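Local coordinates for biofilm-associated surface protein (Staphylococcus aureus, PDB 7C7U) that is a cell wall-anchored surface protein that promotes biofilm formation, probably through calcium-modulated assembly into functional amyloid, at residues 30-42 with 50-62. Sequence-based numbering, arbitrary orientation.
Sequences YTFASMLFDPGKL and SNIIPFDLHSYMS
An antiparallel strand pair within the N-terminal mixed sheet joins Leu36-Pro39 to Phe55-His58, the two short strand axes running at 153° with a closest approach of 4.4 Å. The register follows from the backbone bonds: Leu36 and His58 form one hydrogen-bonded pair, with Leu36 N to His58 O at 2.8 Å and a return bond from His58 N, and Asp38 and Asp56 form the next. Pro39 and Phe55 form a non-hydrogen-bonded pair, and just past it Gly40 N donates to Pro54 O at 2.7 Å.

Alternation sorts the side chains. Phe37, Pro39, Phe55 and Leu57 share the apolar face. Phe37 places its CG opposite the backbone N, which carries the ring across to Phe55, and its CE1 lies 3.3 Å from Phe55 CG, over one face of the Phe55 ring but offset toward the rim. The planes are oblique, 44° apart. Leu57 CD1 borders the edge of the Phe37 ring, while Met35, bent at chi2 and chi3, brings CE tightly to Leu57 CG at 3.5 Å. Phe187 of strand 183-187 packs on Phe37 and Pro39.

Leu36 shares the other face with Asp38, Asp56 and His58, and strand 210-220 packs there, Ser214 on Leu36 and Ala212 on Asp38 and His58. His58 NE2 donates to the anti lone pair of Asp38 OD2 at 3.1 Å, nearly straight (165°) and in the imidazole plane; ND1 bonds Thr136 OG1, so both ring nitrogens are held and the ring's rotation is fixed. Asp38 OD2 and Asp56 OD2 approach to 4.4 Å, and a water donating to both probably eases their repulsion. Strand 52-61 thus lies between 36-39 and 133-144, an antiparallel strand pair built into a mixed beta sheet.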
ATOM      1  N   TYR A  30       3.326   8.468 -17.709  1.00 58.79           N
ATOM      2  CA  TYR A  30       3.137   7.606 -18.869  1.00 57.56           C
ATOM      3  C   TYR A  30       4.308   7.629 -19.835  1.00 56.47           C
ATOM      4  O   TYR A  30       4.271   6.905 -20.836  1.00 59.93           O
ATOM      5  CB  TYR A  30       1.841   7.987 -19.585  1.00 63.70           C
ATOM      6  CG  TYR A  30       0.653   8.036 -18.646  1.00 66.72           C
ATOM      7  CD1 TYR A  30       0.083   9.251 -18.279  1.00 69.26           C
ATOM      8  CD2 TYR A  30       0.115   6.867 -18.102  1.00 65.48           C
ATOM      9  CE1 TYR A  30      -1.001   9.307 -17.410  1.00 69.89           C
ATOM     10  CE2 TYR A  30      -0.970   6.914 -17.228  1.00 64.66           C
ATOM     11  CZ  TYR A  30      -1.521   8.142 -16.889  1.00 70.02           C
ATOM     12  OH  TYR A  30      -2.595   8.221 -16.031  1.00 77.14           O
ATOM     13  N   THR A  31       5.344   8.425 -19.580  1.00 51.32           N
ATOM     14  CA  THR A  31       6.484   8.430 -20.484  1.00 54.48           C
ATOM     15  C   THR A  31       7.431   7.252 -20.244  1.00 54.53           C
ATOM     16  O   THR A  31       8.281   6.973 -21.096  1.00 55.90           O
ATOM     17  CB  THR A  31       7.249   9.747 -20.362  1.00 53.76           C
ATOM     18  OG1 THR A  31       7.909   9.795 -19.095  1.00 54.10           O
ATOM     19  CG2 THR A  31       6.286  10.927 -20.462  1.00 56.76           C
ATOM     20  N   PHE A  32       7.311   6.558 -19.113  1.00 51.94           N
ATOM     21  CA  PHE A  32       8.164   5.412 -18.807  1.00 51.67           C
ATOM     22  C   PHE A  32       7.462   4.116 -19.192  1.00 51.07           C
ATOM     23  O   PHE A  32       6.392   3.800 -18.661  1.00 52.37           O
ATOM     24  CB  PHE A  32       8.539   5.376 -17.328  1.00 49.61           C
ATOM     25  CG  PHE A  32       9.597   6.359 -16.950  1.00 49.59           C
ATOM     26  CD1 PHE A  32      10.925   6.100 -17.236  1.00 44.50           C
ATOM     27  CD2 PHE A  32       9.268   7.538 -16.293  1.00 47.38           C
ATOM     28  CE1 PHE A  32      11.908   6.990 -16.884  1.00 44.97           C
ATOM     29  CE2 PHE A  32      10.251   8.440 -15.938  1.00 43.32           C
ATOM     30  CZ  PHE A  32      11.569   8.166 -16.233  1.00 46.40           C
ATOM     31  N   ALA A  33       8.070   3.364 -20.101  1.00 48.08           N
ATOM     32  CA  ALA A  33       7.588   2.026 -20.394  1.00 49.85           C
ATOM     33  C   ALA A  33       8.047   1.053 -19.302  1.00 50.13           C
ATOM     34  O   ALA A  33       8.810   1.399 -18.390  1.00 44.29           O
ATOM     35  CB  ALA A  33       8.063   1.587 -21.777  1.00 47.59           C
ATOM     36  N   SER A  34       7.600  -0.192 -19.403  1.00 49.85           N
ATOM     37  CA  SER A  34       8.005  -1.193 -18.426  1.00 47.27           C
ATOM     38  C   SER A  34       9.474  -1.547 -18.620  1.00 46.29           C
ATOM     39  O   SER A  34       9.954  -1.707 -19.744  1.00 46.05           O
ATOM     40  CB  SER A  34       7.138  -2.447 -18.545  1.00 48.06           C
ATOM     41  OG  SER A  34       7.080  -3.156 -17.316  1.00 51.18           O
ATOM     42  N   MET A  35      10.190  -1.645 -17.514  1.00 41.24           N
ATOM     43  CA  MET A  35      11.561  -2.109 -17.533  1.00 40.16           C
ATOM     44  C   MET A  35      11.566  -3.625 -17.421  1.00 37.84           C
ATOM     45  O   MET A  35      10.639  -4.213 -16.869  1.00 35.25           O
ATOM     46  CB  MET A  35      12.328  -1.471 -16.387  1.00 43.35           C
ATOM     47  CG  MET A  35      12.397   0.025 -16.537  1.00 45.84           C
ATOM     48  SD  MET A  35      13.930   0.540 -15.819  1.00 49.93           S
ATOM     49  CE  MET A  35      14.970  -0.700 -16.528  1.00 40.24           C
ATOM     50  N   LEU A  36      12.581  -4.262 -18.006  1.00 34.31           N
ATOM     51  CA  LEU A  36      12.660  -5.721 -18.049  1.00 31.90           C
ATOM     52  C   LEU A  36      14.014  -6.169 -17.517  1.00 32.04           C
ATOM     53  O   LEU A  36      15.036  -5.973 -18.177  1.00 33.05           O
ATOM     54  CB  LEU A  36      12.461  -6.248 -19.470  1.00 36.65           C
ATOM     55  CG  LEU A  36      11.074  -6.713 -19.912  1.00 39.70           C
ATOM     56  CD1 LEU A  36      10.043  -5.593 -19.839  1.00 45.86           C
ATOM     57  CD2 LEU A  36      11.120  -7.344 -21.328  1.00 33.64           C
ATOM     58  N   PHE A  37      14.012  -6.797 -16.350  1.00 29.63           N
ATOM     59  CA  PHE A  37      15.196  -7.384 -15.746  1.00 29.50           C
ATOM     60  C   PHE A  37      15.343  -8.810 -16.262  1.00 27.71           C
ATOM     61  O   PHE A  37      14.422  -9.620 -16.131  1.00 31.74           O
ATOM     62  CB  PHE A  37      15.053  -7.330 -14.220  1.00 32.06           C
ATOM     63  CG  PHE A  37      16.206  -7.905 -13.468  1.00 28.42           C
ATOM     64  CD1 PHE A  37      17.439  -7.272 -13.454  1.00 29.52           C
ATOM     65  CD2 PHE A  37      16.042  -9.073 -12.738  1.00 27.60           C
ATOM     66  CE1 PHE A  37      18.508  -7.810 -12.737  1.00 29.52           C
ATOM     67  CE2 PHE A  37      17.079  -9.613 -12.010  1.00 28.49           C
ATOM     68  CZ  PHE A  37      18.325  -8.985 -12.012  1.00 33.63           C
ATOM     69  N   ASP A  38      16.485  -9.110 -16.876  1.00 28.83           N
ATOM     70  CA  ASP A  38      16.697 -10.346 -17.633  1.00 28.87           C
ATOM     71  C   ASP A  38      17.922 -11.063 -17.069  1.00 28.63           C
ATOM     72  O   ASP A  38      19.018 -10.986 -17.653  1.00 29.32           O
ATOM     73  CB  ASP A  38      16.847  -9.984 -19.119  1.00 31.84           C
ATOM     74  CG  ASP A  38      17.072 -11.176 -20.027  1.00 29.20           C
ATOM     75  OD1 ASP A  38      16.969 -12.336 -19.592  1.00 31.17           O
ATOM     76  OD2 ASP A  38      17.329 -10.942 -21.230  1.00 34.47           O
ATOM     77  N   PRO A  39      17.786 -11.783 -15.950  1.00 28.91           N
ATOM     78  CA  PRO A  39      18.966 -12.397 -15.330  1.00 28.96           C
ATOM     79  C   PRO A  39      19.302 -13.782 -15.865  1.00 28.89           C
ATOM     80  O   PRO A  39      18.490 -14.473 -16.481  1.00 26.26           O
ATOM     81  CB  PRO A  39      18.584 -12.483 -13.842  1.00 31.09           C
ATOM     82  CG  PRO A  39      17.089 -12.668 -13.854  1.00 30.10           C
ATOM     83  CD  PRO A  39      16.597 -11.875 -15.073  1.00 32.30           C
ATOM     84  N   GLY A  40      20.526 -14.202 -15.566  1.00 30.05           N
ATOM     85  CA  GLY A  40      20.896 -15.580 -15.806  1.00 32.22           C
ATOM     86  C   GLY A  40      20.158 -16.527 -14.876  1.00 38.21           C
ATOM     87  O   GLY A  40      19.662 -16.142 -13.814  1.00 31.58           O
ATOM     88  N   LYS A  41      20.057 -17.781 -15.309  1.00 32.28           N
ATOM     89  CA  LYS A  41      19.397 -18.806 -14.515  1.00 35.55           C
ATOM     90  C   LYS A  41      20.340 -19.358 -13.452  1.00 34.84           C
ATOM     91  O   LYS A  41      21.559 -19.350 -13.610  1.00 33.09           O
ATOM     92  CB  LYS A  41      18.911 -19.954 -15.395  1.00 35.00           C
ATOM     93  CG  LYS A  41      17.901 -19.573 -16.447  1.00 33.41           C
ATOM     94  CD  LYS A  41      17.357 -20.832 -17.144  1.00 37.37           C
ATOM     95  CE  LYS A  41      18.412 -21.537 -17.982  1.00 41.46           C
ATOM     96  NZ  LYS A  41      18.330 -21.193 -19.408  1.00 38.62           N
ATOM     97  N   LEU A  42      19.754 -19.841 -12.358  1.00 36.07           N
ATOM     98  CA  LEU A  42      20.519 -20.373 -11.239  1.00 37.21           C
ATOM     99  C   LEU A  42      20.293 -21.870 -11.127  1.00 38.65           C
ATOM    100  O   LEU A  42      20.026 -22.389 -10.035  1.00 36.42           O
ATOM    101  CB  LEU A  42      20.110 -19.669  -9.939  1.00 32.18           C
ATOM    102  CG  LEU A  42      20.127 -18.145  -9.983  1.00 30.82           C
ATOM    103  CD1 LEU A  42      19.724 -17.579  -8.645  1.00 34.83           C
ATOM    104  CD2 LEU A  42      21.484 -17.591 -10.432  1.00 31.34           C
ATOM    105  N   SER A  50      29.459 -20.003  -9.143  1.00 41.36           N
ATOM    106  CA  SER A  50      29.906 -18.639  -9.364  1.00 38.10           C
ATOM    107  C   SER A  50      29.416 -17.763  -8.220  1.00 41.25           C
ATOM    108  O   SER A  50      28.394 -18.050  -7.596  1.00 41.50           O
ATOM    109  CB  SER A  50      29.378 -18.106 -10.701  1.00 37.34           C
ATOM    110  OG  SER A  50      29.667 -16.731 -10.861  1.00 39.07           O
ATOM    111  N   ASN A  51      30.150 -16.691  -7.941  1.00 35.19           N
ATOM    112  CA  ASN A  51      29.665 -15.679  -7.018  1.00 42.94           C
ATOM    113  C   ASN A  51      29.026 -14.501  -7.746  1.00 37.06           C
ATOM    114  O   ASN A  51      28.873 -13.426  -7.154  1.00 41.20           O
ATOM    115  CB  ASN A  51      30.794 -15.200  -6.103  1.00 40.93           C
ATOM    116  CG  ASN A  51      31.780 -14.299  -6.816  1.00 46.81           C
ATOM    117  OD1 ASN A  51      32.301 -14.646  -7.883  1.00 49.70           O
ATOM    118  ND2 ASN A  51      32.024 -13.121  -6.246  1.00 45.91           N
ATOM    119  N   ILE A  52      28.672 -14.673  -9.023  1.00 36.85           N
ATOM    120  CA  ILE A  52      28.052 -13.625  -9.831  1.00 37.98           C
ATOM    121  C   ILE A  52      26.739 -14.139 -10.406  1.00 34.13           C
ATOM    122  O   ILE A  52      26.685 -15.234 -10.975  1.00 37.67           O
ATOM    123  CB  ILE A  52      28.972 -13.144 -10.967  1.00 39.83           C
ATOM    124  CG1 ILE A  52      30.252 -12.548 -10.382  1.00 43.17           C
ATOM    125  CG2 ILE A  52      28.240 -12.126 -11.868  1.00 30.47           C
ATOM    126  CD1 ILE A  52      31.111 -11.812 -11.378  1.00 46.74           C
ATOM    127  N   ILE A  53      25.686 -13.334 -10.275  1.00 35.37           N
ATOM    128  CA  ILE A  53      24.456 -13.514 -11.033  1.00 34.44           C
ATOM    129  C   ILE A  53      24.458 -12.481 -12.149  1.00 31.42           C
ATOM    130  O   ILE A  53      24.386 -11.276 -11.864  1.00 31.38           O
ATOM    131  CB  ILE A  53      23.208 -13.372 -10.148  1.00 33.24           C
ATOM    132  CG1 ILE A  53      23.197 -14.449  -9.062  1.00 32.77           C
ATOM    133  CG2 ILE A  53      21.938 -13.475 -10.987  1.00 31.88           C
ATOM    134  CD1 ILE A  53      22.101 -14.218  -8.013  1.00 32.72           C
ATOM    135  N   PRO A  54      24.564 -12.878 -13.410  1.00 35.69           N
ATOM    136  CA  PRO A  54      24.573 -11.905 -14.499  1.00 33.46           C
ATOM    137  C   PRO A  54      23.160 -11.510 -14.908  1.00 29.47           C
ATOM    138  O   PRO A  54      22.187 -12.234 -14.679  1.00 30.81           O
ATOM    139  CB  PRO A  54      25.273 -12.670 -15.620  1.00 35.93           C
ATOM    140  CG  PRO A  54      24.787 -14.059 -15.417  1.00 35.34           C
ATOM    141  CD  PRO A  54      24.692 -14.255 -13.913  1.00 33.60           C
ATOM    142  N   PHE A  55      23.060 -10.337 -15.533  1.00 30.71           N
ATOM    143  CA  PHE A  55      21.774  -9.877 -16.034  1.00 32.06           C
ATOM    144  C   PHE A  55      21.978  -8.854 -17.141  1.00 32.60           C
ATOM    145  O   PHE A  55      23.026  -8.209 -17.245  1.00 30.80           O
ATOM    146  CB  PHE A  55      20.902  -9.268 -14.909  1.00 26.99           C
ATOM    147  CG  PHE A  55      21.453  -7.995 -14.305  1.00 30.62           C
ATOM    148  CD1 PHE A  55      22.321  -8.045 -13.212  1.00 30.65           C
ATOM    149  CD2 PHE A  55      21.039  -6.753 -14.766  1.00 29.87           C
ATOM    150  CE1 PHE A  55      22.795  -6.881 -12.628  1.00 27.72           C
ATOM    151  CE2 PHE A  55      21.508  -5.588 -14.201  1.00 32.07           C
ATOM    152  CZ  PHE A  55      22.387  -5.643 -13.120  1.00 32.24           C
ATOM    153  N   ASP A  56      20.941  -8.708 -17.953  1.00 29.88           N
ATOM    154  CA  ASP A  56      20.744  -7.529 -18.777  1.00 33.56           C
ATOM    155  C   ASP A  56      19.527  -6.789 -18.253  1.00 31.06           C
ATOM    156  O   ASP A  56      18.671  -7.366 -17.585  1.00 33.36           O
ATOM    157  CB  ASP A  56      20.541  -7.888 -20.257  1.00 30.85           C
ATOM    158  CG  ASP A  56      21.742  -8.612 -20.848  1.00 37.62           C
ATOM    159  OD1 ASP A  56      22.887  -8.185 -20.602  1.00 38.93           O
ATOM    160  OD2 ASP A  56      21.538  -9.626 -21.530  1.00 43.75           O
ATOM    161  N   LEU A  57      19.456  -5.501 -18.551  1.00 28.44           N
ATOM    162  CA  LEU A  57      18.298  -4.698 -18.190  1.00 31.34           C
ATOM    163  C   LEU A  57      17.828  -3.989 -19.453  1.00 34.60           C
ATOM    164  O   LEU A  57      18.601  -3.251 -20.067  1.00 34.00           O
ATOM    165  CB  LEU A  57      18.667  -3.715 -17.083  1.00 29.70           C
ATOM    166  CG  LEU A  57      17.546  -2.992 -16.336  1.00 39.02           C
ATOM    167  CD1 LEU A  57      16.491  -3.948 -15.755  1.00 32.21           C
ATOM    168  CD2 LEU A  57      18.182  -2.162 -15.241  1.00 39.26           C
ATOM    169  N   HIS A  58      16.585  -4.238 -19.862  1.00 29.21           N
ATOM    170  CA  HIS A  58      16.040  -3.661 -21.084  1.00 33.52           C
ATOM    171  C   HIS A  58      14.981  -2.621 -20.753  1.00 39.20           C
ATOM    172  O   HIS A  58      14.208  -2.785 -19.799  1.00 34.67           O
ATOM    173  CB  HIS A  58      15.410  -4.726 -21.989  1.00 34.18           C
ATOM    174  CG  HIS A  58      16.245  -5.952 -22.191  1.00 33.88           C
ATOM    175  ND1 HIS A  58      17.215  -6.049 -23.169  1.00 33.88           N
ATOM    176  CD2 HIS A  58      16.217  -7.156 -21.570  1.00 31.19           C
ATOM    177  CE1 HIS A  58      17.769  -7.247 -23.122  1.00 32.39           C
ATOM    178  NE2 HIS A  58      17.178  -7.940 -22.162  1.00 33.06           N
ATOM    179  N   SER A  59      14.913  -1.562 -21.554  1.00 37.57           N
ATOM    180  CA  SER A  59      13.805  -0.633 -21.378  1.00 40.99           C
ATOM    181  C   SER A  59      13.549   0.142 -22.664  1.00 48.03           C
ATOM    182  O   SER A  59      14.365   0.155 -23.590  1.00 45.96           O
ATOM    183  CB  SER A  59      14.065   0.331 -20.215  1.00 44.01           C
ATOM    184  OG  SER A  59      12.943   1.178 -20.018  1.00 51.52           O
ATOM    185  N   TYR A  60      12.389   0.788 -22.697  1.00 51.48           N
ATOM    186  CA  TYR A  60      12.005   1.720 -23.747  1.00 54.32           C
ATOM    187  C   TYR A  60      11.915   3.103 -23.121  1.00 57.31           C
ATOM    188  O   TYR A  60      11.368   3.250 -22.019  1.00 56.51           O
ATOM    189  CB  TYR A  60      10.660   1.334 -24.380  1.00 53.81           C
ATOM    190  CG  TYR A  60      10.774   0.400 -25.565  1.00 54.22           C
ATOM    191  CD1 TYR A  60      10.974  -0.964 -25.380  1.00 52.68           C
ATOM    192  CD2 TYR A  60      10.685   0.880 -26.871  1.00 54.96           C
ATOM    193  CE1 TYR A  60      11.087  -1.834 -26.461  1.00 49.80           C
ATOM    194  CE2 TYR A  60      10.790   0.019 -27.968  1.00 52.79           C
ATOM    195  CZ  TYR A  60      10.999  -1.341 -27.755  1.00 56.99           C
ATOM    196  OH  TYR A  60      11.116  -2.207 -28.837  1.00 52.91           O
ATOM    197  N   MET A  61      12.490   4.104 -23.792  1.00 58.19           N
ATOM    198  CA  MET A  61      12.448   5.479 -23.305  1.00 60.95           C
ATOM    199  C   MET A  61      12.184   6.433 -24.463  1.00 59.29           C
ATOM    200  O   MET A  61      12.665   6.221 -25.579  1.00 57.14           O
ATOM    201  CB  MET A  61      13.741   5.873 -22.576  1.00 60.89           C
ATOM    202  CG  MET A  61      15.000   5.774 -23.407  1.00 59.13           C
ATOM    203  SD  MET A  61      16.369   6.663 -22.626  1.00 69.61           S
ATOM    204  CE  MET A  61      15.574   8.211 -22.196  1.00 60.39           C
ATOM    205  N   SER A  62      11.428   7.488 -24.188  1.00 65.72           N
ATOM    206  CA  SER A  62      11.101   8.472 -25.213  1.00 64.05           C
ATOM    207  C   SER A  62      12.125   9.601 -25.280  1.00 62.13           C
ATOM    208  O   SER A  62      12.494  10.182 -24.262  1.00 61.57           O
ATOM    209  CB  SER A  62       9.710   9.046 -24.946  1.00 64.81           C
ATOM    210  OG  SER A  62       9.606   9.465 -23.598  1.00 66.53           O
TER
HETATM  211  O   HOH W   1      11.237   7.205 -20.857  1.00 58.79           O
HETATM  212  O   HOH W   2      10.996   2.557 -18.331  1.00 44.80           O
HETATM  213  O   HOH W   3      19.729 -11.153 -22.480  1.00 38.67           O